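Local structure of possible TctC subunit of the Tripartite Tricarboxylate Transport(TTT) Family (Rhodopseudomonas palustris, 6HKE) at residues A[58-63]-A[94-99]; A[65-70]-A[100-105]; A[82-87]-A[240-245]. The protein binds malate as the periplasmic binding protein of a tripartite tricarboxylate transporter and probably delivers C4-dicarboxylates for high-affinity uptake. The protein carries 2 engineered substitutions. All coordinates share one frame; numbering follows the deposited sequence.

Contact 1. Residues A[58-63]-A[94-99]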
ATOM      1  N   GLY A  58      -2.769  -2.053  13.699  1.00 30.76           N
ATOM      2  CA  GLY A  58      -3.239  -2.121  12.306  1.00 29.05           C
ATOM      3  C   GLY A  58      -2.366  -1.341  11.339  1.00 26.33           C
ATOM      4  O   GLY A  58      -2.916  -0.667  10.457  1.00 24.66           O
ATOM      5  N   GLY A  59      -1.053  -1.450  11.470  1.00 25.50           N
ATOM      6  CA  GLY A  59      -0.114  -0.911  10.475  1.00 26.29           C
ATOM      7  C   GLY A  59       0.363   0.484  10.832  1.00 26.06           C
ATOM      8  O   GLY A  59       1.107   1.057  10.016  1.00 22.08           O
ATOM      9  N   THR A  60      -0.013   1.001  12.013  1.00 26.14           N
ATOM     10  CA  THR A  60       0.271   2.398  12.433  1.00 25.15           C
ATOM     11  C   THR A  60       1.307   2.484  13.546  1.00 23.43           C
ATOM     12  O   THR A  60       1.809   3.600  13.718  1.00 23.79           O
ATOM     13  CB  THR A  60      -0.997   3.129  12.879  1.00 27.84           C
ATOM     14  OG1 THR A  60      -1.468   2.499  14.067  1.00 27.64           O
ATOM     15  CG2 THR A  60      -2.052   3.125  11.794  1.00 29.19           C
ATOM     16  N   LEU A  61       1.596   1.395  14.270  1.00 22.34           N
ATOM     17  CA  LEU A  61       2.628   1.361  15.334  1.00 22.65           C
ATOM     18  C   LEU A  61       3.984   1.797  14.774  1.00 22.75           C
ATOM     19  O   LEU A  61       4.639   2.584  15.446  1.00 25.40           O
ATOM     20  CB  LEU A  61       2.747  -0.036  15.949  1.00 24.47           C
ATOM     21  CG  LEU A  61       3.898  -0.189  16.950  1.00 26.40           C
ATOM     22  CD1 LEU A  61       3.627   0.618  18.209  1.00 28.14           C
ATOM     23  CD2 LEU A  61       4.124  -1.644  17.305  1.00 27.94           C
ATOM     24  N   ALA A  62       4.410   1.287  13.616  1.00 23.44           N
ATOM     25  CA  ALA A  62       5.719   1.630  13.019  1.00 24.24           C
ATOM     26  C   ALA A  62       5.823   3.149  12.891  1.00 25.55           C
ATOM     27  O   ALA A  62       6.837   3.704  13.345  1.00 26.32           O
ATOM     28  CB  ALA A  62       5.910   0.982  11.682  1.00 24.24           C
ATOM     29  N   ALA A  63       4.812   3.769  12.272  1.00 24.91           N
ATOM     30  CA  ALA A  63       4.759   5.215  11.979  1.00 24.82           C
ATOM     31  C   ALA A  63       4.731   5.985  13.303  1.00 24.15           C
ATOM     32  O   ALA A  63       5.349   7.062  13.386  1.00 22.66           O
ATOM     33  CB  ALA A  63       3.573   5.537  11.102  1.00 23.93           C
ATOM     34  N   LEU A  94      -5.948   7.996  15.980  1.00 39.53           N
ATOM     35  CA  LEU A  94      -4.655   7.827  15.278  1.00 37.29           C
ATOM     36  C   LEU A  94      -3.607   8.661  16.024  1.00 33.76           C
ATOM     37  O   LEU A  94      -3.908   9.815  16.326  1.00 31.41           O
ATOM     38  CB  LEU A  94      -4.787   8.248  13.811  1.00 37.36           C
ATOM     39  CG  LEU A  94      -3.547   7.972  12.956  1.00 36.36           C
ATOM     40  CD1 LEU A  94      -3.269   6.478  12.852  1.00 34.24           C
ATOM     41  CD2 LEU A  94      -3.693   8.591  11.578  1.00 35.62           C
ATOM     42  N   ALA A  95      -2.433   8.080  16.309  1.00 32.01           N
ATOM     43  CA  ALA A  95      -1.418   8.621  17.248  1.00 30.30           C
ATOM     44  C   ALA A  95      -0.576   9.720  16.587  1.00 29.27           C
ATOM     45  O   ALA A  95       0.147  10.387  17.303  1.00 33.54           O
ATOM     46  CB  ALA A  95      -0.546   7.506  17.780  1.00 30.44           C
ATOM     47  N   TYR A  96      -0.690   9.929  15.280  1.00 26.99           N
ATOM     48  CA  TYR A  96       0.137  10.904  14.528  1.00 24.95           C
ATOM     49  C   TYR A  96      -0.739  11.555  13.468  1.00 24.46           C
ATOM     50  O   TYR A  96      -1.824  11.035  13.179  1.00 25.79           O
ATOM     51  CB  TYR A  96       1.347  10.214  13.890  1.00 24.27           C
ATOM     52  CG  TYR A  96       0.987   9.052  13.001  1.00 24.08           C
ATOM     53  CD1 TYR A  96       0.559   9.248  11.699  1.00 24.99           C
ATOM     54  CD2 TYR A  96       1.050   7.753  13.469  1.00 23.66           C
ATOM     55  CE1 TYR A  96       0.214   8.188  10.876  1.00 24.92           C
ATOM     56  CE2 TYR A  96       0.691   6.684  12.668  1.00 23.33           C
ATOM     57  CZ  TYR A  96       0.286   6.895  11.362  1.00 24.01           C
ATOM     58  OH  TYR A  96      -0.065   5.833  10.578  1.00 22.34           O
ATOM     59  N   ARG A  97      -0.270  12.680  12.951  1.00 23.90           N
ATOM     60  CA  ARG A  97      -0.812  13.370  11.759  1.00 25.94           C
ATOM     61  C   ARG A  97       0.126  13.001  10.609  1.00 26.92           C
ATOM     62  O   ARG A  97       1.328  13.240  10.678  1.00 27.47           O
ATOM     63  CB  ARG A  97      -0.890  14.870  12.066  1.00 26.20           C
ATOM     64  CG  ARG A  97      -1.513  15.181  13.430  1.00 26.66           C
ATOM     65  CD  ARG A  97      -1.221  16.571  13.963  1.00 26.90           C
ATOM     66  NE  ARG A  97       0.199  16.730  14.230  1.00 27.43           N
ATOM     67  CZ  ARG A  97       0.815  17.892  14.438  1.00 29.96           C
ATOM     68  NH1 ARG A  97       0.134  19.030  14.414  1.00 29.85           N
ATOM     69  NH2 ARG A  97       2.121  17.914  14.669  1.00 28.91           N
ATOM     70  N   PRO A  98      -0.334  12.325   9.542  1.00 25.65           N
ATOM     71  CA  PRO A  98       0.586  11.934   8.479  1.00 26.60           C
ATOM     72  C   PRO A  98       1.198  13.130   7.740  1.00 27.62           C
ATOM     73  O   PRO A  98       2.272  12.951   7.210  1.00 29.84           O
ATOM     74  CB  PRO A  98      -0.264  11.093   7.527  1.00 25.32           C
ATOM     75  CG  PRO A  98      -1.453  10.677   8.358  1.00 25.59           C
ATOM     76  CD  PRO A  98      -1.693  11.810   9.340  1.00 25.72           C
ATOM     77  N   ASP A  99       0.529  14.290   7.723  1.00 28.33           N
ATOM     78  CA  ASP A  99       1.067  15.531   7.091  1.00 29.50           C
ATOM     79  C   ASP A  99       2.114  16.177   8.000  1.00 29.44           C
ATOM     80  O   ASP A  99       3.145  16.579   7.472  1.00 33.42           O
ATOM     81  CB  ASP A  99       0.001  16.552   6.668  1.00 29.90           C
ATOM     82  CG  ASP A  99      -1.172  16.772   7.612  1.00 31.26           C
ATOM     83  OD1 ASP A  99      -1.323  15.998   8.578  1.00 29.40           O
ATOM     84  OD2 ASP A  99      -1.956  17.703   7.331  1.00 33.75           O
TER
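The phenolic OH of Y96 hydrogen-bonds the backbone oxygen of T83 and rests against T60 CG2 at 3.6 Å. In this type II periplasmic binding protein the tyrosine projects from the loop between helix 82-90 and strand 102-118, and lies against the first turn of helix 61-67. Its CG stands between its own backbone N and carbonyl carbon (chi1 56°), which swings the ring off the loop and in beside the helix. T60 O approaches the ring at its edge, near its plane, 3.4 Å from CE2; this oxygen is hydrogen-bonded to the hydroxyl of T64. Alanine suits the place of A63, whose CB already meets Y96 CE2 obliquely at 3.5 Å. Tyrosine serves in turn because it joins a flat apolar body to a polar tip that a buried carbonyl can use. Replacing Y96 by an alanine would probably leave T83 O without its phenol donor and open a gap beside T60 and A63. L94 CG lies over the centre of one face of the same ring, 4.2 Å above its plane, and L94 CD1 reaches on to touch T60 CG2 at 3.7 Å.

Contact 2. Residues A[65-70]-A[100-105]; sequences RVAHAA and KDFTPV
With CG beside its backbone N and opposite the carbonyl carbon (chi1 -60°), and with the ring turned well out of the plane of its stem (chi2 -80°), F102 brings CE1 and CZ up to A67. The two belong to an alpha/beta lobe of the periplasmic-binding-protein fold: A67 lies toward the C-terminal end of helix 61-67, and F102 lies near the start of the long strand 102-118, whose sheet neighbours include strand 236-244. F102 CZ lies 4.0 Å from A67 CB, and F102 CE1 lies 3.9 Å from A67 N, so the ring fits obliquely against that turn and covers backbone as well as methyl. Alanine suits this place because the chains come near: the CA atoms of A67 and D101 are 5.8 Å apart. Phenylalanine suits the other side, being a wide apolar plate that also makes edge-to-face contacts with the rings of H84 and Y96. V66 contributes chiefly backbone here, while its branched side chain packs on T75 and I77 of the sheet and on P244.

Two backbone bonds, H68 N to R65 O and A69 N to V66 O, shape the chain here. The CB of D101 points toward the 65-70 segment, but its carboxylate makes a salt bridge with R97; across the contact A67 CA meets D101 O at 4.1 Å. One water ties the two chains together, donating to A67 O at 2.5 Å and to D101 O at 2.6 Å.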
ATOM      1  N   ARG A  65       6.132   4.967  16.235  1.00 30.52           N
ATOM      2  CA  ARG A  65       7.507   4.886  16.805  1.00 33.64           C
ATOM      3  C   ARG A  65       8.431   5.801  15.995  1.00 30.24           C
ATOM      4  O   ARG A  65       9.240   6.498  16.612  1.00 29.52           O
ATOM      5  CB  ARG A  65       8.034   3.445  16.879  1.00 37.98           C
ATOM      6  CG  ARG A  65       7.519   2.685  18.098  1.00 45.29           C
ATOM      7  CD  ARG A  65       8.390   1.501  18.517  1.00 54.25           C
ATOM      8  NE  ARG A  65       7.689   0.643  19.471  1.00 60.89           N
ATOM      9  CZ  ARG A  65       7.776  -0.688  19.535  1.00 70.67           C
ATOM     10  NH1 ARG A  65       7.070  -1.352  20.439  1.00 72.65           N
ATOM     11  NH2 ARG A  65       8.538  -1.361  18.687  1.00 74.23           N
ATOM     12  N   VAL A  66       8.293   5.855  14.671  1.00 29.57           N
ATOM     13  CA  VAL A  66       9.213   6.691  13.844  1.00 29.52           C
ATOM     14  C   VAL A  66       8.840   8.179  13.973  1.00 27.29           C
ATOM     15  O   VAL A  66       9.738   9.013  13.902  1.00 27.39           O
ATOM     16  CB  VAL A  66       9.295   6.193  12.393  1.00 27.74           C
ATOM     17  CG1 VAL A  66      10.069   7.164  11.511  1.00 26.84           C
ATOM     18  CG2 VAL A  66       9.949   4.821  12.351  1.00 28.87           C
ATOM     19  N   ALA A  67       7.586   8.519  14.244  1.00 26.97           N
ATOM     20  CA  ALA A  67       7.193   9.903  14.593  1.00 26.92           C
ATOM     21  C   ALA A  67       8.058  10.389  15.765  1.00 28.46           C
ATOM     22  O   ALA A  67       8.376  11.584  15.800  1.00 26.55           O
ATOM     23  CB  ALA A  67       5.723   9.952  14.922  1.00 27.74           C
ATOM     24  N   HIS A  68       8.472   9.464  16.639  1.00 29.87           N
ATOM     25  CA  HIS A  68       9.176   9.707  17.926  1.00 31.66           C
ATOM     26  C   HIS A  68      10.681   9.431  17.812  1.00 30.89           C
ATOM     27  O   HIS A  68      11.374   9.645  18.828  1.00 30.59           O
ATOM     28  CB  HIS A  68       8.525   8.861  19.040  1.00 33.32           C
ATOM     29  CG  HIS A  68       7.156   9.345  19.391  1.00 37.96           C
ATOM     30  ND1 HIS A  68       6.026   8.580  19.201  1.00 41.79           N
ATOM     31  CD2 HIS A  68       6.724  10.540  19.847  1.00 41.35           C
ATOM     32  CE1 HIS A  68       4.960   9.270  19.559  1.00 42.25           C
ATOM     33  NE2 HIS A  68       5.362  10.467  19.966  1.00 40.12           N
ATOM     34  N   ALA A  69      11.170   8.964  16.652  1.00 29.26           N
ATOM     35  CA  ALA A  69      12.603   8.654  16.421  1.00 28.58           C
ATOM     36  C   ALA A  69      13.390   9.971  16.369  1.00 27.10           C
ATOM     37  O   ALA A  69      12.756  11.036  16.174  1.00 27.67           O
ATOM     38  CB  ALA A  69      12.806   7.849  15.152  1.00 26.77           C
ATOM     39  N   ALA A  70      14.714   9.884  16.546  1.00 25.25           N
ATOM     40  CA  ALA A  70      15.685  10.982  16.348  1.00 26.44           C
ATOM     41  C   ALA A  70      15.570  11.507  14.917  1.00 25.81           C
ATOM     42  O   ALA A  70      15.633  10.725  13.975  1.00 27.92           O
ATOM     43  CB  ALA A  70      17.073  10.469  16.649  1.00 26.30           C
ATOM     44  N   LYS A 100       1.882  16.249   9.308  1.00 28.95           N
ATOM     45  CA  LYS A 100       2.614  17.187  10.190  1.00 28.25           C
ATOM     46  C   LYS A 100       3.597  16.480  11.124  1.00 26.60           C
ATOM     47  O   LYS A 100       4.470  17.170  11.674  1.00 25.98           O
ATOM     48  CB  LYS A 100       1.598  18.010  10.977  1.00 32.68           C
ATOM     49  CG  LYS A 100       0.848  19.032  10.134  1.00 35.12           C
ATOM     50  CD  LYS A 100      -0.262  19.729  10.896  1.00 38.16           C
ATOM     51  CE  LYS A 100      -0.742  20.985  10.208  1.00 40.36           C
ATOM     52  NZ  LYS A 100      -1.592  20.663   9.040  1.00 43.33           N
ATOM     53  N   ASP A 101       3.514  15.162  11.301  1.00 27.20           N
ATOM     54  CA  ASP A 101       4.429  14.441  12.230  1.00 25.76           C
ATOM     55  C   ASP A 101       5.550  13.757  11.433  1.00 24.80           C
ATOM     56  O   ASP A 101       6.298  12.965  12.037  1.00 24.23           O
ATOM     57  CB  ASP A 101       3.616  13.532  13.150  1.00 25.68           C
ATOM     58  CG  ASP A 101       2.868  14.323  14.206  1.00 26.14           C
ATOM     59  OD1 ASP A 101       3.474  15.265  14.754  1.00 30.47           O
ATOM     60  OD2 ASP A 101       1.693  14.011  14.464  1.00 25.94           O
ATOM     61  N   PHE A 102       5.689  14.090  10.144  1.00 23.85           N
ATOM     62  CA  PHE A 102       6.662  13.477   9.205  1.00 23.17           C
ATOM     63  C   PHE A 102       7.191  14.519   8.230  1.00 25.03           C
ATOM     64  O   PHE A 102       6.453  15.449   7.826  1.00 25.02           O
ATOM     65  CB  PHE A 102       6.054  12.310   8.424  1.00 21.84           C
ATOM     66  CG  PHE A 102       5.581  11.215   9.337  1.00 21.32           C
ATOM     67  CD1 PHE A 102       6.473  10.302   9.867  1.00 20.61           C
ATOM     68  CD2 PHE A 102       4.267  11.179   9.765  1.00 20.99           C
ATOM     69  CE1 PHE A 102       6.046   9.329  10.762  1.00 20.95           C
ATOM     70  CE2 PHE A 102       3.842  10.203  10.652  1.00 21.39           C
ATOM     71  CZ  PHE A 102       4.727   9.266  11.136  1.00 20.39           C
ATOM     72  N   THR A 103       8.462  14.346   7.888  1.00 26.12           N
ATOM     73  CA  THR A 103       9.106  15.011   6.743  1.00 27.47           C
ATOM     74  C   THR A 103       9.074  14.011   5.597  1.00 27.67           C
ATOM     75  O   THR A 103       9.795  13.007   5.632  1.00 30.14           O
ATOM     76  CB  THR A 103      10.496  15.534   7.112  1.00 27.15           C
ATOM     77  OG1 THR A 103      10.253  16.460   8.168  1.00 28.29           O
ATOM     78  CG2 THR A 103      11.196  16.209   5.954  1.00 25.24           C
ATOM     79  N   PRO A 104       8.208  14.257   4.589  1.00 24.09           N
ATOM     80  CA  PRO A 104       8.176  13.452   3.375  1.00 25.00           C
ATOM     81  C   PRO A 104       9.561  13.478   2.721  1.00 23.90           C
ATOM     82  O   PRO A 104      10.134  14.525   2.636  1.00 27.51           O
ATOM     83  CB  PRO A 104       7.143  14.159   2.484  1.00 25.00           C
ATOM     84  CG  PRO A 104       7.097  15.556   3.047  1.00 25.27           C
ATOM     85  CD  PRO A 104       7.264  15.373   4.531  1.00 24.17           C
ATOM     86  N   VAL A 105      10.056  12.335   2.271  1.00 23.40           N
ATOM     87  CA  VAL A 105      11.366  12.233   1.574  1.00 23.70           C
ATOM     88  C   VAL A 105      11.096  12.061   0.081  1.00 23.11           C
ATOM     89  O   VAL A 105      11.605  12.898  -0.706  1.00 22.42           O
ATOM     90  CB  VAL A 105      12.213  11.094   2.170  1.00 23.84           C
ATOM     91  CG1 VAL A 105      13.478  10.816   1.378  1.00 24.82           C
ATOM     92  CG2 VAL A 105      12.548  11.404   3.606  1.00 25.18           C
TER
HETATM   93  O   HOH W   1       8.067  13.247  13.921  1.00 25.76           O

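Contact 3. Residues A[82-87]-A[240-245]; sequences GTHGAA and GLFAPR
Aromatic stacking carries the contact between H84 and F242. The rings lie face to face, their centroids 4.1 Å apart and their planes inclined by 23°, and the two side chains arrive from opposite directions. H84 CG, beside its backbone N and opposite the carbonyl carbon (chi1 -76°), sets the imidazole over the phenyl. They are shifted against each other: H84 CD2 sits above the middle of the phenyl face, whereas F242 CE1 lies toward the rim of the imidazole. The closest pair is H84 CD2 and F242 CE2, at 3.7 Å. Histidine suits this place because it offers a flat face to the phenyl and keeps polar atoms on its rim.

Of the polar interactions, one fixes the imidazole's rotation: T83 OG1 lies in the ring plane, 2.7 Å from H84 ND1, in a hydrogen bond. The same threonine oxygen also bonds H80 N.

Backbone geometry completes the fit. Helix 82-90 opens with a wide pi-type turn, A87 N bonding G82 O at 3.0 Å. On the strand, G240 must be small, since a CB there would come within 2.9 Å of F242 CE1. L290 and V294 of helix 287-305 also touch F242.

Through T83, H84 is tied to malate-binding H80; its side chain, about 10 Å from malate, joins helix 82-90 to the sheet of a type II periplasmic binding protein.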
ATOM      1  N   GLY A  82      -2.756   4.049   3.106  1.00 23.61           N
ATOM      2  CA  GLY A  82      -3.377   3.696   4.399  1.00 22.32           C
ATOM      3  C   GLY A  82      -2.744   4.439   5.570  1.00 22.43           C
ATOM      4  O   GLY A  82      -3.420   5.241   6.222  1.00 22.31           O
ATOM      5  N   THR A  83      -1.470   4.195   5.855  1.00 23.27           N
ATOM      6  CA  THR A  83      -0.839   4.620   7.127  1.00 22.59           C
ATOM      7  C   THR A  83      -0.765   6.142   7.166  1.00 23.18           C
ATOM      8  O   THR A  83      -0.802   6.692   8.278  1.00 22.83           O
ATOM      9  CB  THR A  83       0.546   4.002   7.270  1.00 23.69           C
ATOM     10  OG1 THR A  83       1.317   4.464   6.160  1.00 23.47           O
ATOM     11  CG2 THR A  83       0.482   2.495   7.297  1.00 23.75           C
ATOM     12  N   HIS A  84      -0.661   6.781   5.991  1.00 22.34           N
ATOM     13  CA  HIS A  84      -0.390   8.230   5.858  1.00 22.09           C
ATOM     14  C   HIS A  84      -1.487   8.909   5.046  1.00 23.12           C
ATOM     15  O   HIS A  84      -1.189   9.954   4.434  1.00 22.36           O
ATOM     16  CB  HIS A  84       0.996   8.444   5.254  1.00 22.36           C
ATOM     17  CG  HIS A  84       2.078   8.199   6.242  1.00 22.56           C
ATOM     18  ND1 HIS A  84       2.387   6.940   6.682  1.00 22.66           N
ATOM     19  CD2 HIS A  84       2.881   9.059   6.907  1.00 23.52           C
ATOM     20  CE1 HIS A  84       3.354   7.031   7.580  1.00 24.59           C
ATOM     21  NE2 HIS A  84       3.681   8.332   7.736  1.00 22.43           N
ATOM     22  N   GLY A  85      -2.707   8.362   5.071  1.00 23.20           N
ATOM     23  CA  GLY A  85      -3.830   8.872   4.262  1.00 23.34           C
ATOM     24  C   GLY A  85      -5.161   8.520   4.887  1.00 23.73           C
ATOM     25  O   GLY A  85      -5.620   9.275   5.761  1.00 23.03           O
ATOM     26  N   ALA A  86      -5.738   7.399   4.454  1.00 25.83           N
ATOM     27  CA  ALA A  86      -7.046   6.865   4.890  1.00 26.54           C
ATOM     28  C   ALA A  86      -7.090   6.729   6.417  1.00 26.40           C
ATOM     29  O   ALA A  86      -8.182   6.885   6.952  1.00 28.89           O
ATOM     30  CB  ALA A  86      -7.338   5.553   4.206  1.00 24.97           C
ATOM     31  N   ALA A  87      -5.969   6.463   7.092  1.00 26.16           N
ATOM     32  CA  ALA A  87      -5.937   6.177   8.550  1.00 28.11           C
ATOM     33  C   ALA A  87      -6.557   7.343   9.344  1.00 29.90           C
ATOM     34  O   ALA A  87      -7.202   7.092  10.389  1.00 26.95           O
ATOM     35  CB  ALA A  87      -4.527   5.896   8.996  1.00 27.94           C
ATOM     36  N   GLY A 240       5.342   5.689   0.090  1.00 21.79           N
ATOM     37  CA  GLY A 240       6.269   6.802   0.320  1.00 20.89           C
ATOM     38  C   GLY A 240       7.311   6.496   1.376  1.00 20.63           C
ATOM     39  O   GLY A 240       7.036   5.678   2.303  1.00 17.87           O
ATOM     40  N   LEU A 241       8.451   7.181   1.253  1.00 20.61           N
ATOM     41  CA  LEU A 241       9.527   7.239   2.274  1.00 21.47           C
ATOM     42  C   LEU A 241       9.386   8.567   3.024  1.00 21.42           C
ATOM     43  O   LEU A 241       9.355   9.608   2.359  1.00 20.42           O
ATOM     44  CB  LEU A 241      10.881   7.102   1.573  1.00 21.14           C
ATOM     45  CG  LEU A 241      12.088   6.972   2.495  1.00 22.78           C
ATOM     46  CD1 LEU A 241      11.991   5.727   3.376  1.00 23.08           C
ATOM     47  CD2 LEU A 241      13.363   6.954   1.670  1.00 22.92           C
ATOM     48  N   PHE A 242       9.240   8.505   4.349  1.00 21.72           N
ATOM     49  CA  PHE A 242       9.143   9.662   5.279  1.00 20.87           C
ATOM     50  C   PHE A 242      10.207   9.561   6.381  1.00 20.96           C
ATOM     51  O   PHE A 242      10.660   8.446   6.694  1.00 18.96           O
ATOM     52  CB  PHE A 242       7.782   9.683   5.975  1.00 21.02           C
ATOM     53  CG  PHE A 242       6.580   9.633   5.066  1.00 20.62           C
ATOM     54  CD1 PHE A 242       6.239   8.465   4.404  1.00 21.35           C
ATOM     55  CD2 PHE A 242       5.770  10.742   4.908  1.00 20.86           C
ATOM     56  CE1 PHE A 242       5.116   8.415   3.589  1.00 21.60           C
ATOM     57  CE2 PHE A 242       4.639  10.680   4.111  1.00 21.24           C
ATOM     58  CZ  PHE A 242       4.318   9.521   3.450  1.00 20.76           C
ATOM     59  N   ALA A 243      10.551  10.717   6.956  1.00 21.58           N
ATOM     60  CA  ALA A 243      11.507  10.894   8.067  1.00 22.20           C
ATOM     61  C   ALA A 243      10.754  11.514   9.233  1.00 24.02           C
ATOM     62  O   ALA A 243       9.653  12.045   9.046  1.00 25.38           O
ATOM     63  CB  ALA A 243      12.668  11.760   7.640  1.00 21.29           C
ATOM     64  N   PRO A 244      11.305  11.452  10.466  1.00 26.24           N
ATOM     65  CA  PRO A 244      10.691  12.128  11.605  1.00 25.68           C
ATOM     66  C   PRO A 244      10.613  13.615  11.269  1.00 26.89           C
ATOM     67  O   PRO A 244      11.430  14.074  10.481  1.00 29.27           O
ATOM     68  CB  PRO A 244      11.614  11.783  12.783  1.00 24.47           C
ATOM     69  CG  PRO A 244      12.280  10.496  12.349  1.00 23.78           C
ATOM     70  CD  PRO A 244      12.495  10.677  10.861  1.00 25.43           C
ATOM     71  N   ARG A 245       9.611  14.310  11.810  1.00 27.90           N
ATOM     72  CA  ARG A 245       9.423  15.753  11.536  1.00 28.08           C
ATOM     73  C   ARG A 245      10.676  16.462  12.047  1.00 26.27           C
ATOM     74  O   ARG A 245      11.223  16.018  13.051  1.00 23.81           O
ATOM     75  CB  ARG A 245       8.130  16.262  12.168  1.00 30.52           C
ATOM     76  CG  ARG A 245       7.677  17.608  11.625  1.00 33.32           C
ATOM     77  CD  ARG A 245       7.503  17.628  10.118  1.00 35.10           C
ATOM     78  NE  ARG A 245       6.854  18.857   9.677  1.00 35.33           N
ATOM     79  CZ  ARG A 245       6.222  19.017   8.518  1.00 38.86           C
ATOM     80  NH1 ARG A 245       6.154  18.025   7.642  1.00 38.12           N
ATOM     81  NH2 ARG A 245       5.652  20.179   8.233  1.00 39.58           N
TER

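How the contacts relate
The three contacts form one cluster on the same side of the chain's centre: the centres of contacts 1 and 2 lie 10 Å apart, those of 1 and 3 about 7 Å, and those of 2 and 3 about 8 Å. Contacts 1 and 2 share helix 61-67. Contacts 2 and 3 reach the same sheet through antiparallel neighbours, strands 102-118 and 236-244, where A243 N and T103 O, 2.8 Å apart, probably form a backbone hydrogen bond. Along the chain the pairings cross, since 58-63, 65-70, 82-87, 94-99, 100-105 and 240-245 follow in that order. Five segments between residues 58 and 105 are thus packed with the distant 240-245, contact 3 lying nearest the malate-binding H80.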